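Local coordinates for protein UDP-N-acetylglucosamine 2-epimerase (Methanocaldococcus jannaschii, PDB 4NES) that probably catalyses the reversible epimerization at C-2 of UDP-N-acetylglucosamine, giving UDP-N-acetylmannosamine, the activated donor of ManNAc residues, at residues 170-175 / 344-349; 294-299 / 315-320; 31-36 / 80-85; 72-77 / 99-104. All blocks are in the same frame, centred on the assembly; numbering follows the deposited sequence.

Contact 1 (170-175 / 344-349)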
# COMPACT_ATOMS: atom_id res chain seq x y z
N THR A 170 -6.40 -22.17 4.93
CA THR A 170 -6.80 -23.10 3.86
C THR A 170 -5.74 -24.16 3.53
O THR A 170 -6.05 -25.16 2.87
CB THR A 170 -7.16 -22.37 2.55
OG1 THR A 170 -6.02 -21.64 2.09
CG2 THR A 170 -8.34 -21.41 2.75
N ILE A 171 -4.50 -23.96 3.95
CA ILE A 171 -3.48 -24.98 3.72
C ILE A 171 -3.83 -26.28 4.45
O ILE A 171 -3.47 -27.36 3.98
CB ILE A 171 -2.07 -24.49 4.10
CG1 ILE A 171 -1.01 -25.38 3.45
CG2 ILE A 171 -1.89 -24.42 5.62
CD1 ILE A 171 -1.05 -25.34 1.95
N VAL A 172 -4.57 -26.19 5.56
CA VAL A 172 -5.05 -27.41 6.21
C VAL A 172 -6.00 -28.16 5.28
O VAL A 172 -5.83 -29.37 5.08
CB VAL A 172 -5.75 -27.14 7.56
CG1 VAL A 172 -6.17 -28.46 8.21
CG2 VAL A 172 -4.83 -26.39 8.49
N ASP A 173 -6.98 -27.46 4.71
CA ASP A 173 -7.88 -28.07 3.73
C ASP A 173 -7.08 -28.74 2.62
O ASP A 173 -7.36 -29.88 2.25
CB ASP A 173 -8.75 -27.03 3.00
CG ASP A 173 -9.49 -26.05 3.91
OD1 ASP A 173 -9.03 -25.73 5.02
OD2 ASP A 173 -10.53 -25.54 3.44
N ALA A 174 -6.12 -28.02 2.06
CA ALA A 174 -5.36 -28.51 0.92
C ALA A 174 -4.56 -29.76 1.27
O ALA A 174 -4.55 -30.76 0.52
CB ALA A 174 -4.45 -27.43 0.37
N THR A 175 -3.89 -29.72 2.41
CA THR A 175 -3.06 -30.84 2.83
C THR A 175 -3.97 -32.03 3.13
O THR A 175 -3.63 -33.18 2.83
CB THR A 175 -2.17 -30.45 4.04
OG1 THR A 175 -1.49 -29.22 3.77
CG2 THR A 175 -1.14 -31.52 4.31
N TRP A 344 2.14 -32.42 18.81
CA TRP A 344 1.88 -31.03 19.13
C TRP A 344 0.50 -30.70 18.62
O TRP A 344 -0.06 -31.43 17.81
CB TRP A 344 2.93 -30.10 18.51
CG TRP A 344 3.27 -30.34 17.07
CD1 TRP A 344 2.51 -30.02 15.97
CD2 TRP A 344 4.48 -30.92 16.57
NE1 TRP A 344 3.18 -30.37 14.82
CE2 TRP A 344 4.39 -30.94 15.16
CE3 TRP A 344 5.64 -31.43 17.17
CZ2 TRP A 344 5.41 -31.44 14.35
CZ3 TRP A 344 6.65 -31.94 16.37
CH2 TRP A 344 6.52 -31.94 14.97
N LYS A 345 -0.05 -29.60 19.13
CA LYS A 345 -1.35 -29.10 18.69
C LYS A 345 -1.28 -28.57 17.26
O LYS A 345 -0.23 -28.11 16.84
CB LYS A 345 -1.79 -28.01 19.66
CG LYS A 345 -2.45 -26.79 19.04
CD LYS A 345 -3.24 -26.05 20.11
CE LYS A 345 -3.78 -24.72 19.61
NZ LYS A 345 -2.70 -23.72 19.55
N ASN A 346 -2.37 -28.68 16.50
CA ASN A 346 -2.46 -27.93 15.24
C ASN A 346 -3.29 -26.68 15.42
O ASN A 346 -4.49 -26.74 15.68
CB ASN A 346 -2.98 -28.76 14.05
CG ASN A 346 -3.10 -27.92 12.76
OD1 ASN A 346 -2.09 -27.42 12.20
ND2 ASN A 346 -4.33 -27.77 12.28
N PRO A 347 -2.63 -25.53 15.27
CA PRO A 347 -3.22 -24.21 15.52
C PRO A 347 -3.97 -23.67 14.31
O PRO A 347 -4.59 -22.61 14.42
CB PRO A 347 -1.98 -23.35 15.78
CG PRO A 347 -0.91 -23.98 14.94
CD PRO A 347 -1.19 -25.46 14.98
N PHE A 348 -3.95 -24.39 13.19
CA PHE A 348 -4.42 -23.79 11.94
C PHE A 348 -5.82 -24.18 11.49
O PHE A 348 -6.24 -23.82 10.39
CB PHE A 348 -3.40 -24.04 10.83
CG PHE A 348 -2.06 -23.43 11.10
CD1 PHE A 348 -1.96 -22.07 11.38
CD2 PHE A 348 -0.92 -24.21 11.09
CE1 PHE A 348 -0.72 -21.50 11.64
CE2 PHE A 348 0.32 -23.64 11.35
CZ PHE A 348 0.42 -22.29 11.63
N GLY A 349 -6.55 -24.90 12.34
CA GLY A 349 -7.94 -25.18 12.07
C GLY A 349 -8.22 -26.60 11.61
O GLY A 349 -7.32 -27.44 11.55
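Val172 meets Phe348 through apolar contact: its CG2 lies 3.6 Å from Phe348 CB, the two side chains passing at a slant. The same methyl also rests against the backbone, 3.5 Å from Phe348 O, while Val172 CG1 comes within 3.7 Å of Gly349 O. With CG1 anti to the backbone N (chi1 -178°), both branches of the valine face the loop, and a short forked side chain fits there between helix and chain. The Phe348 ring turns away to lie under its own neighbour, Pro347 CG being 3.7 Å above the ring plane, over the centre. Gly349 has a positive phi (105°), and any side chain there would press on Phe348 O. In this GT-B enzyme, helix 170-183 follows the last strand of the first parallel sheet, whereas loop 344-349 leaves helix 327-338 and leads to the C-terminal helix 353-363, so the contact ties the start of the one to the approach of the other. No hydrogen bond crosses the contact. Within the helix, Thr175 OG1 donates to Ile171 O at 2.7 Å. Asp173 accepts the backbone N-H groups of Ser353 and Gly354 at the start of helix 353-363.

Contact 2 (294-299 / 315-320). With UDP (uridine-5'-diphosphate), chain C.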
# COMPACT_ATOMS: atom_id res chain seq x y z
N GLU A 294 2.82 -26.82 6.59
CA GLU A 294 2.66 -28.23 6.25
C GLU A 294 3.45 -29.16 7.16
O GLU A 294 2.95 -30.21 7.54
CB GLU A 294 3.00 -28.46 4.77
CG GLU A 294 1.98 -27.79 3.88
CD GLU A 294 2.40 -27.65 2.45
OE1 GLU A 294 3.61 -27.78 2.14
OE2 GLU A 294 1.52 -27.39 1.61
N ALA A 295 4.67 -28.77 7.50
CA ALA A 295 5.48 -29.56 8.42
C ALA A 295 4.73 -29.72 9.74
O ALA A 295 4.64 -30.82 10.30
CB ALA A 295 6.83 -28.89 8.65
N CYS A 296 4.13 -28.64 10.21
CA CYS A 296 3.40 -28.67 11.46
C CYS A 296 2.18 -29.60 11.36
O CYS A 296 1.93 -30.45 12.23
CB CYS A 296 2.98 -27.26 11.85
SG CYS A 296 2.10 -27.12 13.41
N ILE A 297 1.44 -29.46 10.27
CA ILE A 297 0.24 -30.25 10.03
C ILE A 297 0.55 -31.74 9.92
O ILE A 297 -0.17 -32.59 10.47
CB ILE A 297 -0.46 -29.75 8.76
CG1 ILE A 297 -1.01 -28.33 8.98
CG2 ILE A 297 -1.57 -30.71 8.32
CD1 ILE A 297 -1.28 -27.55 7.69
N LEU A 298 1.65 -32.06 9.23
CA LEU A 298 2.05 -33.44 8.99
C LEU A 298 2.82 -34.06 10.15
O LEU A 298 3.19 -35.24 10.08
CB LEU A 298 2.89 -33.51 7.72
CG LEU A 298 2.15 -33.13 6.45
CD1 LEU A 298 3.12 -33.01 5.27
CD2 LEU A 298 1.06 -34.15 6.15
N LYS A 299 3.04 -33.28 11.21
CA LYS A 299 3.77 -33.74 12.40
C LYS A 299 5.21 -34.14 12.09
O LYS A 299 5.72 -35.15 12.59
CB LYS A 299 3.05 -34.90 13.10
CG LYS A 299 1.59 -34.68 13.35
CD LYS A 299 1.33 -33.53 14.30
CE LYS A 299 -0.18 -33.37 14.50
NZ LYS A 299 -0.52 -32.16 15.29
N VAL A 315 6.28 -22.32 16.18
CA VAL A 315 7.33 -22.32 17.19
C VAL A 315 6.69 -22.47 18.57
O VAL A 315 7.18 -23.23 19.40
CB VAL A 315 8.18 -21.03 17.13
CG1 VAL A 315 9.21 -21.01 18.24
CG2 VAL A 315 8.88 -20.92 15.77
N GLU A 316 5.57 -21.77 18.77
CA GLU A 316 4.86 -21.77 20.05
C GLU A 316 4.41 -23.19 20.47
O GLU A 316 4.54 -23.56 21.63
CB GLU A 316 3.70 -20.72 20.05
CG GLU A 316 4.13 -19.23 19.72
CD GLU A 316 3.07 -18.12 20.00
OE1 GLU A 316 2.84 -17.83 21.18
OE2 GLU A 316 2.47 -17.53 19.04
N VAL A 317 3.94 -24.00 19.52
CA VAL A 317 3.49 -25.37 19.84
C VAL A 317 4.62 -26.40 19.86
O VAL A 317 4.40 -27.56 20.23
CB VAL A 317 2.34 -25.86 18.91
CG1 VAL A 317 1.18 -24.88 18.93
CG2 VAL A 317 2.84 -26.09 17.48
N GLY A 318 5.82 -26.00 19.44
CA GLY A 318 7.01 -26.83 19.54
C GLY A 318 7.41 -27.55 18.26
O GLY A 318 8.34 -28.37 18.25
N ALA A 319 6.71 -27.23 17.18
CA ALA A 319 6.87 -27.94 15.92
C ALA A 319 8.04 -27.40 15.09
O ALA A 319 8.48 -28.06 14.15
CB ALA A 319 5.58 -27.87 15.11
N ASN A 320 8.56 -26.22 15.46
CA ASN A 320 9.43 -25.44 14.59
C ASN A 320 10.41 -24.67 15.46
O ASN A 320 10.11 -24.35 16.61
CB ASN A 320 8.57 -24.47 13.77
CG ASN A 320 9.32 -23.76 12.63
OD1 ASN A 320 10.44 -24.13 12.25
ND2 ASN A 320 8.67 -22.74 12.07
N1 UDP C . 5.66 -27.02 -2.95
C2 UDP C . 5.44 -27.88 -3.97
N3 UDP C . 6.49 -28.41 -4.64
C4 UDP C . 7.77 -28.12 -4.32
C5 UDP C . 8.04 -27.23 -3.27
C6 UDP C . 6.94 -26.68 -2.60
O2 UDP C . 4.29 -28.18 -4.30
O4 UDP C . 8.82 -28.68 -5.05
C1' UDP C . 4.56 -26.37 -2.22
C2' UDP C . 4.46 -26.59 -0.80
O2' UDP C . 3.87 -27.84 -0.53
C3' UDP C . 3.69 -25.43 -0.34
C4' UDP C . 4.01 -24.38 -1.29
O4' UDP C . 4.79 -24.97 -2.31
O3' UDP C . 2.30 -25.63 -0.32
C5' UDP C . 4.83 -23.27 -0.72
O5' UDP C . 5.23 -22.35 -1.70
PA UDP C . 6.59 -21.55 -1.62
O1A UDP C . 7.14 -21.42 -3.03
O2A UDP C . 7.55 -22.29 -0.70
O3A UDP C . 6.28 -20.09 -1.11
PB UDP C . 5.91 -19.47 0.28
O1B UDP C . 4.95 -20.38 1.02
O2B UDP C . 7.18 -19.22 1.05
O3B UDP C . 5.27 -18.17 -0.12
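Cys296 reaches Ala319 because its SG stands anti to the backbone N (chi1 -178°), which carries the sulfur out from the helix to 3.9 Å from Ala319 CB; Val317 CG2 lies farther off, at 4.3 Å from that SG. Small residues suit this place, since the two backbones come close, with Cys296 CA 5.7 Å from Ala319 CA. Both helices end in Schellman motifs. Lys299 and Gly318 take the positive phi, and at Gly318 a side chain would crowd the preceding carbonyl oxygen. Trp344 packs on Val317 and Ala319, while its NE1 binds Cys296 O. Two residues earlier, the extended chain of Glu294 delivers its carboxylate to the UDP ribose: UDP O2' donates to Glu294 OE1 at 2.7 Å and UDP O3' to Glu294 OE2 at 2.7 Å, an acidic grip on the ribose diol familiar in the GT-B fold. Glu294 OE2 also bonds Tyr271 OH. Replacing Glu294 by an alanine is likely to cost the ribose hydroxyls their acceptors and Tyr271 OH one of its partners. Glu278 OE2 lies close to Glu294 OE1; if both are charged, the UDP hydroxyls would probably ease the repulsion, which may raise one pKa.

Contact 3 (31-36 / 80-85); sequences HIIHTN and KVLLKE
Ile33 presses the end of its side chain into the helix through Val81 and Leu82, and these three buried residues make the tight part of the contact. Ile33 CD1 lies 3.5 Å from Val81 CG1 and 3.8 Å from Leu82 CD2, lodged against one methyl of each. The Ile33 and Val81 side chains run alongside each other, pointing opposite ways, whereas the leucine approaches at a slant. The isoleucine owes its reach to an extended outer chain (chi2 169°), which sends CD1 straight out from the strand; its branched carbon suits a strand, and its length bridges the 8.3 Å between Ile33 CA and Val81 CA. This is the strand-to-helix packing of a Rossmann-like domain: strand 30-34 belongs to the seven-stranded parallel sheet, and helix 67-85 lies against it.

The outer side is looser and mostly polar. Lys80, Leu83 and Lys84 are exposed on the helix, as is His31 on the strand. His31 ND1 remains 6.7 Å from Glu85 OE1, too far for direct contact; Glu85 instead forms a salt bridge with Lys2 and a hydrogen bond with Tyr58. Apart from this side, in the turn after the strand, Asn36 N donates to His34 ND1 at 2.9 Å, well out of the ring plane.

Because only methyl and methylene groups meet across the contact, its hold is hydrophobic and depends on complementary shape, while the hydrogen bonds and salt bridges lie outside this apolar meeting.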
# COMPACT_ATOMS: atom_id res chain seq x y z
N HIS A 31 -14.44 -16.21 -11.68
CA HIS A 31 -13.38 -16.61 -12.59
C HIS A 31 -12.04 -16.22 -12.01
O HIS A 31 -11.98 -15.50 -11.01
CB HIS A 31 -13.57 -15.99 -13.99
CG HIS A 31 -14.57 -16.71 -14.84
ND1 HIS A 31 -15.86 -16.28 -15.00
CD2 HIS A 31 -14.45 -17.86 -15.57
CE1 HIS A 31 -16.51 -17.12 -15.80
NE2 HIS A 31 -15.67 -18.08 -16.15
N ILE A 32 -10.97 -16.69 -12.65
CA ILE A 32 -9.61 -16.45 -12.19
C ILE A 32 -8.90 -15.52 -13.15
O ILE A 32 -8.93 -15.70 -14.38
CB ILE A 32 -8.81 -17.77 -12.11
CG1 ILE A 32 -9.48 -18.75 -11.14
CG2 ILE A 32 -7.36 -17.50 -11.72
CD1 ILE A 32 -8.89 -20.15 -11.18
N ILE A 33 -8.25 -14.51 -12.57
CA ILE A 33 -7.30 -13.67 -13.27
C ILE A 33 -5.90 -14.09 -12.81
O ILE A 33 -5.56 -13.99 -11.63
CB ILE A 33 -7.50 -12.18 -12.95
CG1 ILE A 33 -8.90 -11.71 -13.35
CG2 ILE A 33 -6.42 -11.34 -13.63
CD1 ILE A 33 -9.24 -10.33 -12.81
N HIS A 34 -5.10 -14.58 -13.75
CA HIS A 34 -3.75 -15.04 -13.46
C HIS A 34 -2.77 -13.96 -13.95
O HIS A 34 -2.79 -13.59 -15.12
CB HIS A 34 -3.51 -16.36 -14.20
CG HIS A 34 -2.38 -17.19 -13.67
ND1 HIS A 34 -1.25 -16.65 -13.07
CD2 HIS A 34 -2.18 -18.53 -13.68
CE1 HIS A 34 -0.43 -17.62 -12.72
NE2 HIS A 34 -0.97 -18.77 -13.09
N THR A 35 -1.93 -13.43 -13.06
CA THR A 35 -0.93 -12.46 -13.50
C THR A 35 0.22 -13.14 -14.23
O THR A 35 1.02 -12.47 -14.90
CB THR A 35 -0.32 -11.68 -12.33
OG1 THR A 35 0.30 -12.61 -11.44
CG2 THR A 35 -1.39 -10.89 -11.60
N ASN A 36 0.33 -14.45 -14.06
CA ASN A 36 1.43 -15.23 -14.60
C ASN A 36 2.76 -14.71 -14.07
O ASN A 36 3.76 -14.72 -14.78
CB ASN A 36 1.42 -15.26 -16.14
CG ASN A 36 0.04 -15.56 -16.70
OD1 ASN A 36 -0.58 -14.70 -17.30
ND2 ASN A 36 -0.44 -16.79 -16.50
N LYS A 80 -7.25 -2.96 -16.29
CA LYS A 80 -7.96 -3.13 -17.56
C LYS A 80 -9.03 -4.22 -17.46
O LYS A 80 -10.16 -4.03 -17.91
CB LYS A 80 -6.98 -3.46 -18.68
CG LYS A 80 -6.08 -2.31 -19.10
CD LYS A 80 -5.07 -2.79 -20.14
CE LYS A 80 -4.11 -1.68 -20.53
NZ LYS A 80 -3.04 -2.21 -21.44
N VAL A 81 -8.67 -5.34 -16.84
CA VAL A 81 -9.62 -6.43 -16.66
C VAL A 81 -10.76 -6.05 -15.72
O VAL A 81 -11.92 -6.29 -16.03
CB VAL A 81 -8.94 -7.69 -16.15
CG1 VAL A 81 -9.98 -8.78 -15.91
CG2 VAL A 81 -7.89 -8.17 -17.14
N LEU A 82 -10.43 -5.44 -14.58
CA LEU A 82 -11.47 -5.12 -13.60
C LEU A 82 -12.43 -4.04 -14.08
O LEU A 82 -13.61 -4.05 -13.72
CB LEU A 82 -10.87 -4.77 -12.23
CG LEU A 82 -10.09 -5.89 -11.54
CD1 LEU A 82 -9.64 -5.45 -10.16
CD2 LEU A 82 -10.91 -7.19 -11.46
N LEU A 83 -11.94 -3.10 -14.89
CA LEU A 83 -12.81 -2.10 -15.51
C LEU A 83 -13.80 -2.72 -16.49
O LEU A 83 -14.91 -2.21 -16.66
CB LEU A 83 -11.98 -1.03 -16.23
CG LEU A 83 -11.32 0.00 -15.31
CD1 LEU A 83 -10.36 0.88 -16.10
CD2 LEU A 83 -12.37 0.86 -14.62
N LYS A 84 -13.40 -3.81 -17.14
CA LYS A 84 -14.26 -4.50 -18.08
C LYS A 84 -15.24 -5.41 -17.37
O LYS A 84 -16.45 -5.38 -17.65
CB LYS A 84 -13.43 -5.31 -19.06
CG LYS A 84 -14.27 -6.22 -19.93
CD LYS A 84 -13.41 -7.09 -20.81
CE LYS A 84 -14.25 -7.92 -21.75
NZ LYS A 84 -13.41 -8.69 -22.70
N GLU A 85 -14.73 -6.23 -16.45
CA GLU A 85 -15.53 -7.28 -15.83
C GLU A 85 -16.35 -6.82 -14.63
O GLU A 85 -17.38 -7.41 -14.32
CB GLU A 85 -14.64 -8.47 -15.44
CG GLU A 85 -14.02 -9.18 -16.64
CD GLU A 85 -15.04 -9.82 -17.58
OE1 GLU A 85 -16.22 -9.95 -17.21
OE2 GLU A 85 -14.64 -10.20 -18.70

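Contact 4 (72-77 / 99-104)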
# COMPACT_ATOMS: atom_id res chain seq x y z
N GLY A 72 4.03 -2.50 -11.09
CA GLY A 72 3.47 -1.48 -11.96
C GLY A 72 2.72 -2.04 -13.16
O GLY A 72 1.60 -1.62 -13.46
N LYS A 73 3.34 -3.00 -13.86
CA LYS A 73 2.67 -3.67 -14.96
C LYS A 73 1.38 -4.35 -14.48
O LYS A 73 0.36 -4.34 -15.17
CB LYS A 73 3.59 -4.70 -15.60
CG LYS A 73 4.78 -4.11 -16.36
CD LYS A 73 5.70 -5.26 -16.76
CE LYS A 73 6.96 -4.81 -17.45
NZ LYS A 73 7.74 -6.01 -17.88
N MSE A 74 1.44 -4.95 -13.29
CA MSE A 74 0.25 -5.59 -12.72
C MSE A 74 -0.88 -4.60 -12.47
O MSE A 74 -2.03 -4.90 -12.76
CB MSE A 74 0.59 -6.33 -11.43
CG MSE A 74 1.44 -7.56 -11.62
SE MSE A 74 2.09 -8.26 -9.91
CE MSE A 74 2.89 -9.88 -10.62
N LEU A 75 -0.56 -3.42 -11.93
CA LEU A 75 -1.61 -2.41 -11.70
C LEU A 75 -2.27 -2.02 -13.01
O LEU A 75 -3.49 -1.92 -13.09
CB LEU A 75 -1.05 -1.14 -11.04
CG LEU A 75 -0.44 -1.26 -9.64
CD1 LEU A 75 -0.02 0.11 -9.11
CD2 LEU A 75 -1.42 -1.91 -8.68
N ILE A 76 -1.45 -1.78 -14.04
CA ILE A 76 -2.00 -1.41 -15.34
C ILE A 76 -2.90 -2.50 -15.92
O ILE A 76 -4.02 -2.23 -16.34
CB ILE A 76 -0.87 -1.08 -16.34
CG1 ILE A 76 -0.10 0.15 -15.87
CG2 ILE A 76 -1.44 -0.84 -17.73
CD1 ILE A 76 1.30 0.23 -16.44
N GLU A 77 -2.41 -3.74 -15.92
CA GLU A 77 -3.11 -4.81 -16.61
C GLU A 77 -4.29 -5.36 -15.82
O GLU A 77 -5.32 -5.70 -16.41
CB GLU A 77 -2.15 -5.94 -16.99
CG GLU A 77 -1.09 -5.51 -17.98
CD GLU A 77 -1.67 -4.97 -19.27
OE1 GLU A 77 -2.61 -5.58 -19.80
OE2 GLU A 77 -1.16 -3.94 -19.76
N VAL A 99 -0.67 -10.18 -5.00
CA VAL A 99 -1.68 -9.88 -3.99
C VAL A 99 -1.82 -8.37 -3.79
O VAL A 99 -2.92 -7.82 -3.80
CB VAL A 99 -1.32 -10.54 -2.65
CG1 VAL A 99 -2.23 -10.06 -1.53
CG2 VAL A 99 -1.36 -12.04 -2.79
N LEU A 100 -0.69 -7.70 -3.60
CA LEU A 100 -0.71 -6.26 -3.40
C LEU A 100 -1.30 -5.54 -4.61
O LEU A 100 -2.13 -4.66 -4.46
CB LEU A 100 0.69 -5.73 -3.11
CG LEU A 100 0.77 -4.21 -2.99
CD1 LEU A 100 -0.05 -3.73 -1.80
CD2 LEU A 100 2.23 -3.74 -2.87
N ALA A 101 -0.89 -5.94 -5.81
CA ALA A 101 -1.35 -5.26 -7.02
C ALA A 101 -2.86 -5.44 -7.17
O ALA A 101 -3.58 -4.49 -7.47
CB ALA A 101 -0.61 -5.76 -8.24
N GLY A 102 -3.34 -6.66 -6.96
CA GLY A 102 -4.76 -6.91 -7.07
C GLY A 102 -5.56 -6.08 -6.09
O GLY A 102 -6.59 -5.50 -6.45
N ALA A 103 -5.10 -6.04 -4.84
CA ALA A 103 -5.79 -5.28 -3.79
C ALA A 103 -5.78 -3.78 -4.06
O ALA A 103 -6.80 -3.10 -3.86
CB ALA A 103 -5.19 -5.58 -2.42
N LEU A 104 -4.64 -3.26 -4.49
CA LEU A 104 -4.51 -1.84 -4.75
C LEU A 104 -5.39 -1.41 -5.92
O LEU A 104 -6.02 -0.35 -5.85
CB LEU A 104 -3.05 -1.49 -5.00
CG LEU A 104 -2.78 0.01 -5.17
CD1 LEU A 104 -3.44 0.82 -4.06
CD2 LEU A 104 -1.28 0.23 -5.17
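Ala101 faces Met74 and Leu75 where two helices of the Rossmann-like first domain run side by side in broadly the same direction. Helices 67-85 and 97-108 are successive in its parallel alpha/beta fold, joined through strand 89-93. The axes of 72-77 and 99-104 cross at -37° and approach to 8.8 Å. Such a short separation suits alanine, whose single methyl fills the meeting point: Ala101 CB is 3.5 Å from Met74 CB, a carbon pair tighter than usual. Met74, built as selenomethionine, keeps SE 4.0 Å from Ala101 CB before its extended chain leads off toward Thr35, Gln37 and Ile62. With Leu75 CG anti to the carbonyl carbon (chi1 -63°) and CD1 extended (chi2 -176°), CD2 comes in over the backbone of the other helix, 3.6 Å from Ala101 O and 4.0 Å from Ala101 CB. The small alanine lets Leu75 lie this close. Leu104, one turn on from Ala101, meets Leu75 at a slant. Leu75 and Leu104 also pack on the second subunit, against its Gly68 and Leu100 respectively, so the helix pair borders the dimer interface. Leu104 CD2 touches both tips of Leu75, lying 4.1 Å from Leu75 CD1 and from Leu75 CD2.

The four contacts form two touching pairs in different parts of the fold. Contacts 1 and 2 have centres 10 Å apart and touch directly: Trp344 O lies 2.7 Å from Lys299 NZ, a probable hydrogen bond, and Ile171 CD1 lies 3.3 Å from Glu294 OE2. Glu294, in segment 294-299, holds the UDP ribose, while the side chain of Val172 in contact 1 is about 11 Å from UDP. Contacts 3 and 4, also with centres 10 Å apart, share helix 67-85 and meet where Met74 CE approaches Thr35 OG1 at 3.9 Å. The side chain of Met74 is about 7 Å from the bound UDP-N-acetylglucosamine. Contacts 2 and 4 lie 33 Å apart between centres, on opposite sides of the chain's centre.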